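Local coordinates for N-acetylneuraminate lyase (Peptoclostridium difficile NAP08, PDB 4WOQ), which is a lyase of the dihydrodipicolinate synthetase family, built on a TIM barrel, at residues K97-L102 against N134-S139; E128-Y133 against G163-N168; P206-G211 against L233-K238. All coordinates share one frame; numbering follows the deposited sequence.

Contact 1 of 3, residues K97-L102 against N134-S139; sequences KEAVEL and NTIINS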
# COMPACT_ATOMS: atom_id res chain seq x y z
N LYS A 97 -15.41 7.25 24.66
CA LYS A 97 -16.19 7.99 25.64
C LYS A 97 -16.92 9.16 24.97
O LYS A 97 -18.08 9.43 25.28
CB LYS A 97 -15.28 8.51 26.76
CG LYS A 97 -14.76 7.40 27.68
CD LYS A 97 -13.83 7.94 28.77
CE LYS A 97 -13.40 6.83 29.72
NZ LYS A 97 -14.56 6.27 30.49
N GLU A 98 -16.24 9.84 24.04
CA GLU A 98 -16.87 10.95 23.34
C GLU A 98 -17.98 10.42 22.43
O GLU A 98 -19.07 10.98 22.37
CB GLU A 98 -15.85 11.74 22.51
CG GLU A 98 -16.52 12.73 21.55
CD GLU A 98 -15.54 13.52 20.71
OE1 GLU A 98 -14.58 12.93 20.17
OE2 GLU A 98 -15.74 14.74 20.58
N ALA A 99 -17.69 9.32 21.73
CA ALA A 99 -18.69 8.74 20.85
C ALA A 99 -19.95 8.33 21.63
O ALA A 99 -21.07 8.47 21.13
CB ALA A 99 -18.12 7.53 20.13
N VAL A 100 -19.78 7.85 22.86
CA VAL A 100 -20.93 7.45 23.66
C VAL A 100 -21.70 8.68 24.13
O VAL A 100 -22.94 8.68 24.15
CB VAL A 100 -20.53 6.60 24.88
CG1 VAL A 100 -21.77 6.29 25.73
CG2 VAL A 100 -19.87 5.30 24.43
N GLU A 101 -20.98 9.72 24.51
CA GLU A 101 -21.64 10.93 24.96
C GLU A 101 -22.44 11.55 23.81
O GLU A 101 -23.58 11.97 24.00
CB GLU A 101 -20.62 11.94 25.50
CG GLU A 101 -21.24 13.26 25.95
CD GLU A 101 -20.26 14.15 26.70
OE1 GLU A 101 -19.93 13.83 27.87
OE2 GLU A 101 -19.82 15.17 26.12
N LEU A 102 -21.85 11.59 22.61
CA LEU A 102 -22.54 12.16 21.46
C LEU A 102 -23.76 11.35 21.01
O LEU A 102 -24.71 11.91 20.47
CB LEU A 102 -21.57 12.34 20.30
CG LEU A 102 -20.51 13.41 20.53
CD1 LEU A 102 -19.55 13.47 19.34
CD2 LEU A 102 -21.19 14.77 20.74
N ASN A 134 -20.66 -2.01 19.71
CA ASN A 134 -21.67 -2.44 20.68
C ASN A 134 -21.81 -1.48 21.86
O ASN A 134 -22.91 -1.23 22.34
CB ASN A 134 -21.37 -3.85 21.17
CG ASN A 134 -21.70 -4.91 20.14
OD1 ASN A 134 -22.70 -4.79 19.43
ND2 ASN A 134 -20.88 -5.94 20.05
N THR A 135 -20.69 -0.95 22.32
CA THR A 135 -20.72 -0.01 23.44
C THR A 135 -21.50 1.24 23.04
O THR A 135 -22.24 1.80 23.84
CB THR A 135 -19.29 0.40 23.86
OG1 THR A 135 -18.56 -0.76 24.25
CG2 THR A 135 -19.33 1.39 25.02
N ILE A 136 -21.34 1.66 21.79
CA ILE A 136 -22.04 2.85 21.34
C ILE A 136 -23.55 2.63 21.26
O ILE A 136 -24.32 3.31 21.93
CB ILE A 136 -21.52 3.33 19.97
CG1 ILE A 136 -20.07 3.80 20.11
CG2 ILE A 136 -22.40 4.46 19.43
CD1 ILE A 136 -19.43 4.17 18.81
N ILE A 137 -23.96 1.65 20.46
CA ILE A 137 -25.38 1.37 20.30
C ILE A 137 -26.07 0.87 21.56
O ILE A 137 -27.25 1.17 21.79
CB ILE A 137 -25.62 0.34 19.16
CG1 ILE A 137 -27.11 0.29 18.82
CG2 ILE A 137 -25.14 -1.04 19.59
CD1 ILE A 137 -27.69 1.62 18.37
N ASN A 138 -25.36 0.12 22.40
CA ASN A 138 -25.96 -0.40 23.62
C ASN A 138 -26.16 0.66 24.70
O ASN A 138 -26.76 0.38 25.74
CB ASN A 138 -25.12 -1.55 24.18
CG ASN A 138 -25.20 -2.79 23.32
OD1 ASN A 138 -25.84 -2.78 22.26
ND2 ASN A 138 -24.57 -3.87 23.77
N SER A 139 -25.68 1.87 24.46
CA SER A 139 -25.81 2.93 25.44
C SER A 139 -27.01 3.84 25.17
O SER A 139 -27.40 4.63 26.03
CB SER A 139 -24.54 3.79 25.47
OG SER A 139 -24.50 4.68 24.36
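Val100 turns CG1 anti to its backbone N (chi1 176°) and so sends its two methyls to different partners on the segment 134-139. CG1 reaches Ser139. CG2, lying beside the backbone N, reaches Thr135. The chi1 of Thr135 (-60°) puts OG1 beside the backbone N and leaves the methyl CG2 anti to it, and it is this methyl, not the hydroxyl, that faces Val100.

The two CG2 atoms of Val100 and Thr135 are 4.0 Å apart, and the side chains cross at about a right angle. The hydroxyl of Thr135 is used elsewhere: OG1 bonds to the carbonyl of His131, one turn back in the same helix. CG1 of Val100 lies 3.5 Å from Ser139 OG and 3.7 Å from Ser139 CB, a van der Waals contact beside a polar atom. That hydroxyl is held by its own segment. Ser139 OG donates to Ile136 O at 2.8 Å, tilted 18° from the carbonyl plane. Ser139 N donates to the same oxygen of Ile136 at 3.2 Å, so two bonds from one residue grip the Ile136 carbonyl and hold the Ser139 hydroxyl against it.

The inner part of the contact is apolar. Ile136 stretches its CD1 to Ala99 CB at 3.8 Å. The small Ala99 is consistent with the close approach of the helices: the CA atoms of Val100 and Ile136 are 5.3 Å apart.

Helices 96-108 and 126-137 are consecutive outer helices of the TIM barrel. Ile136 also packs on Leu144 of strand 144-148 and on Ile114 and Ala116 of strand 113-117. On the other flank of helix 96-108, Glu98 and Glu101 form salt bridges to Lys70 and Lys71 of helix 67-81.

Contact 2 of 3, residues E128-Y133 against G163-N168; sequences EIKHYY and GELFEN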
# COMPACT_ATOMS: atom_id res chain seq x y z
N GLU A 128 -11.96 -5.68 19.07
CA GLU A 128 -12.03 -4.35 19.65
C GLU A 128 -12.99 -3.44 18.88
O GLU A 128 -13.68 -2.62 19.48
CB GLU A 128 -10.62 -3.77 19.71
CG GLU A 128 -9.65 -4.74 20.39
CD GLU A 128 -8.23 -4.21 20.47
OE1 GLU A 128 -7.70 -3.79 19.42
OE2 GLU A 128 -7.65 -4.24 21.57
N ILE A 129 -13.02 -3.60 17.56
CA ILE A 129 -13.91 -2.79 16.73
C ILE A 129 -15.36 -3.14 17.07
O ILE A 129 -16.22 -2.26 17.14
CB ILE A 129 -13.60 -3.03 15.24
CG1 ILE A 129 -12.31 -2.28 14.87
CG2 ILE A 129 -14.77 -2.59 14.37
CD1 ILE A 129 -11.83 -2.53 13.46
N LYS A 130 -15.61 -4.43 17.30
CA LYS A 130 -16.95 -4.90 17.66
C LYS A 130 -17.33 -4.34 19.02
O LYS A 130 -18.45 -3.85 19.21
CB LYS A 130 -16.96 -6.44 17.69
CG LYS A 130 -18.29 -7.07 18.04
CD LYS A 130 -18.21 -8.60 17.90
CE LYS A 130 -19.55 -9.27 18.23
NZ LYS A 130 -19.53 -10.74 17.95
N HIS A 131 -16.40 -4.40 19.97
CA HIS A 131 -16.65 -3.87 21.31
C HIS A 131 -17.01 -2.39 21.20
O HIS A 131 -17.93 -1.92 21.86
CB HIS A 131 -15.39 -4.06 22.18
CG HIS A 131 -15.51 -3.46 23.55
ND1 HIS A 131 -15.39 -2.11 23.78
CD2 HIS A 131 -15.76 -4.03 24.75
CE1 HIS A 131 -15.57 -1.86 25.07
NE2 HIS A 131 -15.80 -3.01 25.68
N TYR A 132 -16.29 -1.68 20.34
CA TYR A 132 -16.52 -0.25 20.11
C TYR A 132 -17.95 0.00 19.67
O TYR A 132 -18.68 0.77 20.31
CB TYR A 132 -15.53 0.25 19.05
CG TYR A 132 -15.82 1.60 18.41
CD1 TYR A 132 -16.60 1.69 17.26
CD2 TYR A 132 -15.23 2.76 18.91
CE1 TYR A 132 -16.77 2.92 16.61
CE2 TYR A 132 -15.40 3.98 18.26
CZ TYR A 132 -16.16 4.05 17.12
OH TYR A 132 -16.31 5.26 16.47
N TYR A 133 -18.36 -0.65 18.59
CA TYR A 133 -19.71 -0.48 18.07
C TYR A 133 -20.80 -0.86 19.07
O TYR A 133 -21.76 -0.10 19.26
CB TYR A 133 -19.89 -1.28 16.77
CG TYR A 133 -19.33 -0.57 15.56
CD1 TYR A 133 -19.81 0.69 15.19
CD2 TYR A 133 -18.32 -1.15 14.79
CE1 TYR A 133 -19.29 1.36 14.10
CE2 TYR A 133 -17.80 -0.48 13.69
CZ TYR A 133 -18.29 0.77 13.35
OH TYR A 133 -17.77 1.45 12.28
N GLY A 163 -20.88 -9.41 9.29
CA GLY A 163 -21.91 -10.31 9.76
C GLY A 163 -21.99 -10.31 11.27
O GLY A 163 -23.08 -10.33 11.84
N GLU A 164 -20.83 -10.28 11.92
CA GLU A 164 -20.78 -10.27 13.37
C GLU A 164 -21.36 -8.97 13.92
O GLU A 164 -22.15 -8.99 14.86
CB GLU A 164 -19.34 -10.45 13.86
CG GLU A 164 -18.76 -11.82 13.55
CD GLU A 164 -17.56 -12.14 14.42
OE1 GLU A 164 -17.73 -12.25 15.65
OE2 GLU A 164 -16.45 -12.30 13.87
N LEU A 165 -20.96 -7.85 13.34
CA LEU A 165 -21.49 -6.57 13.78
C LEU A 165 -23.01 -6.59 13.65
O LEU A 165 -23.72 -6.19 14.57
CB LEU A 165 -20.89 -5.43 12.95
CG LEU A 165 -19.38 -5.23 13.10
CD1 LEU A 165 -18.90 -4.11 12.19
CD2 LEU A 165 -19.05 -4.90 14.54
N PHE A 166 -23.50 -7.07 12.51
CA PHE A 166 -24.94 -7.13 12.25
C PHE A 166 -25.72 -8.08 13.16
O PHE A 166 -26.94 -8.13 13.08
CB PHE A 166 -25.22 -7.52 10.80
CG PHE A 166 -25.06 -6.39 9.84
CD1 PHE A 166 -25.58 -5.13 10.14
CD2 PHE A 166 -24.41 -6.57 8.63
CE1 PHE A 166 -25.43 -4.07 9.24
CE2 PHE A 166 -24.26 -5.52 7.73
CZ PHE A 166 -24.78 -4.26 8.04
N GLU A 167 -25.01 -8.82 14.00
CA GLU A 167 -25.68 -9.73 14.92
C GLU A 167 -26.70 -8.91 15.72
O GLU A 167 -27.82 -9.34 15.96
CB GLU A 167 -24.68 -10.38 15.88
CG GLU A 167 -23.60 -11.20 15.19
CD GLU A 167 -22.58 -11.78 16.17
OE1 GLU A 167 -22.11 -11.03 17.06
OE2 GLU A 167 -22.25 -12.98 16.06
N ASN A 168 -26.28 -7.71 16.12
CA ASN A 168 -27.12 -6.80 16.90
C ASN A 168 -28.17 -6.13 16.01
O ASN A 168 -27.82 -5.44 15.04
CB ASN A 168 -26.25 -5.72 17.54
CG ASN A 168 -26.99 -4.88 18.55
OD1 ASN A 168 -28.14 -4.48 18.33
ND2 ASN A 168 -26.34 -4.59 19.67
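Lys130 reaches from helix 126-137 to two glutamates, Glu164 and Glu167, in a salt-bridge network between neighbouring outer helices of the TIM barrel. Its side chain is fully extended, with CG anti to the backbone N (chi1 -180°), and it crosses both glutamates at about a right angle. The stronger bond goes to Glu167 OE1, 2.7 Å from Lys130 NZ. A weak bond, 3.3 Å, goes from Lys130 NZ to Glu164 OE1. One ammonium group thus ties helix 126-137 to two carboxylates of the segment 163-168, and would partly offset their charge.

Beneath this polar layer Leu165 slides past Lys130 in the opposite direction. Its CD2 packs 3.8 Å from Lys130 CA and 4.1 Å from Lys130 CB. The same methyl meets the Tyr133 ring obliquely, 3.8 Å from Tyr133 CD2, while Leu165 CD1 lies 4.0 Å from that ring atom. Tyr133 OH bonds to the Ala116 carbonyl of strand 113-117, which probably helps to place the ring between helix and barrel. At the outer end, Lys130 NZ meets Glu167 OE1 on its syn side, 32° out of the carboxylate plane.

Contact 3 of 3, residues P206-G211 against L233-K238; sequences PATVLG and LTKNEK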
# COMPACT_ATOMS: atom_id res chain seq x y z
N PRO A 206 -23.42 2.59 -10.71
CA PRO A 206 -23.07 1.18 -10.53
C PRO A 206 -23.43 0.65 -9.15
O PRO A 206 -23.68 -0.54 -8.97
CB PRO A 206 -21.56 1.16 -10.81
CG PRO A 206 -21.11 2.53 -10.46
CD PRO A 206 -22.23 3.40 -11.01
N ALA A 207 -23.48 1.54 -8.16
CA ALA A 207 -23.82 1.11 -6.81
C ALA A 207 -25.32 0.85 -6.69
O ALA A 207 -25.74 -0.10 -6.03
CB ALA A 207 -23.40 2.18 -5.80
N THR A 208 -26.12 1.69 -7.34
CA THR A 208 -27.57 1.54 -7.28
C THR A 208 -28.06 0.24 -7.91
O THR A 208 -29.01 -0.37 -7.42
CB THR A 208 -28.28 2.73 -7.96
OG1 THR A 208 -27.81 3.96 -7.40
CG2 THR A 208 -29.80 2.63 -7.75
N VAL A 209 -27.42 -0.21 -8.99
CA VAL A 209 -27.83 -1.45 -9.63
C VAL A 209 -27.50 -2.65 -8.76
O VAL A 209 -27.97 -3.76 -9.00
CB VAL A 209 -27.19 -1.63 -11.02
CG1 VAL A 209 -27.70 -0.55 -11.96
CG2 VAL A 209 -25.68 -1.56 -10.92
N LEU A 210 -26.69 -2.43 -7.73
CA LEU A 210 -26.35 -3.51 -6.81
C LEU A 210 -27.33 -3.49 -5.64
O LEU A 210 -27.23 -4.29 -4.70
CB LEU A 210 -24.90 -3.37 -6.33
CG LEU A 210 -23.87 -3.68 -7.43
CD1 LEU A 210 -22.44 -3.62 -6.87
CD2 LEU A 210 -24.14 -5.07 -7.98
N GLY A 211 -28.29 -2.57 -5.69
CA GLY A 211 -29.32 -2.51 -4.67
C GLY A 211 -29.15 -1.68 -3.42
O GLY A 211 -29.75 -2.00 -2.40
N LEU A 233 -33.73 7.35 -12.01
CA LEU A 233 -33.68 6.85 -13.38
C LEU A 233 -33.22 5.39 -13.36
O LEU A 233 -33.73 4.56 -14.12
CB LEU A 233 -32.71 7.67 -14.23
CG LEU A 233 -33.12 9.06 -14.69
CD1 LEU A 233 -31.95 9.74 -15.39
CD2 LEU A 233 -34.32 8.97 -15.62
N THR A 234 -32.26 5.09 -12.50
CA THR A 234 -31.73 3.74 -12.38
C THR A 234 -32.75 2.77 -11.81
O THR A 234 -32.98 1.71 -12.37
CB THR A 234 -30.46 3.70 -11.50
OG1 THR A 234 -29.44 4.50 -12.09
CG2 THR A 234 -29.95 2.27 -11.35
N LYS A 235 -33.35 3.13 -10.69
CA LYS A 235 -34.34 2.27 -10.07
C LYS A 235 -35.49 1.99 -11.03
O LYS A 235 -36.21 1.00 -10.88
CB LYS A 235 -34.85 2.90 -8.77
CG LYS A 235 -33.96 2.63 -7.56
CD LYS A 235 -34.11 1.18 -7.09
CE LYS A 235 -33.23 0.85 -5.89
NZ LYS A 235 -31.78 0.76 -6.23
N ASN A 236 -35.67 2.86 -12.02
CA ASN A 236 -36.72 2.69 -13.02
C ASN A 236 -36.12 2.07 -14.29
O ASN A 236 -36.78 1.95 -15.32
CB ASN A 236 -37.38 4.03 -13.37
CG ASN A 236 -38.18 4.61 -12.22
OD1 ASN A 236 -38.92 3.90 -11.54
ND2 ASN A 236 -38.04 5.92 -12.00
N GLU A 237 -34.85 1.70 -14.18
CA GLU A 237 -34.11 1.06 -15.26
C GLU A 237 -33.91 1.84 -16.55
O GLU A 237 -33.91 1.26 -17.63
CB GLU A 237 -34.72 -0.30 -15.56
CG GLU A 237 -34.83 -1.17 -14.31
CD GLU A 237 -35.35 -2.56 -14.59
OE1 GLU A 237 -36.36 -2.67 -15.32
OE2 GLU A 237 -34.76 -3.53 -14.07
N LYS A 238 -33.73 3.15 -16.44
CA LYS A 238 -33.47 3.97 -17.62
C LYS A 238 -31.97 4.24 -17.56
O LYS A 238 -31.51 5.38 -17.51
CB LYS A 238 -34.26 5.28 -17.55
CG LYS A 238 -35.77 5.06 -17.64
CD LYS A 238 -36.53 6.36 -17.87
CE LYS A 238 -38.02 6.10 -18.00
NZ LYS A 238 -38.80 7.35 -18.25
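Thr234 and Thr208 meet through their methyls, with CG2 of one 3.6 Å from CG2 of the other. The side chains approach at a slant. Thr234 CG2 also touches Val209 CG1 at 3.7 Å, so this one methyl packs against two successive residues of the segment 206-211. Lys235 comes in beside them. Its chain bends at chi2 (-73°) and again at chi4 (-73°), which folds the amine back toward the carbonyl of Thr208. Lys235 NZ lies 3.2 Å from Thr208 O.

The next shell sets these groups. Both threonines keep CG2 anti to the backbone N and turn OG1 back into their own helix. Thr208 OG1 bonds to the carbonyl of Met204, and Thr234 OG1 to that of Ile230. The hydroxyls are thereby satisfied, and the methyls are left to face each other. Further out, Thr234 packs on Ala242 of helix 239-258, while Val209 touches Val209 of a neighbouring subunit.

Both segments turn out of their helices here. Gly211 has positive phi, and its N bonds to Thr208 O at 2.9 Å. Glu237 N bonds to Thr234 O at 2.6 Å, and Lys238 N to Leu233 O at 2.7 Å. Two helix ends, each closed by a Schellman motif, meet on the outside of the TIM barrel.

From the N terminus, contact 1 opens on helix 96-108 and closes on helix 126-137, enclosing strand 113-117. Before it closes, contact 2 has opened on that same helix 126-137. It runs past strand 144-148 to the end of helix 159-165. The two contacts therefore cross, joining helices 96-108, 126-137 and 159-165, and they touch where Asn138 probably bonds to Asn168. Contact 3 follows in series. It closes a shorter loop holding strand 214-217 and most of helix 220-235. Its centre is about 35 Å from that of contact 1 and about 30 Å from that of contact 2, on a separate part of the barrel wall.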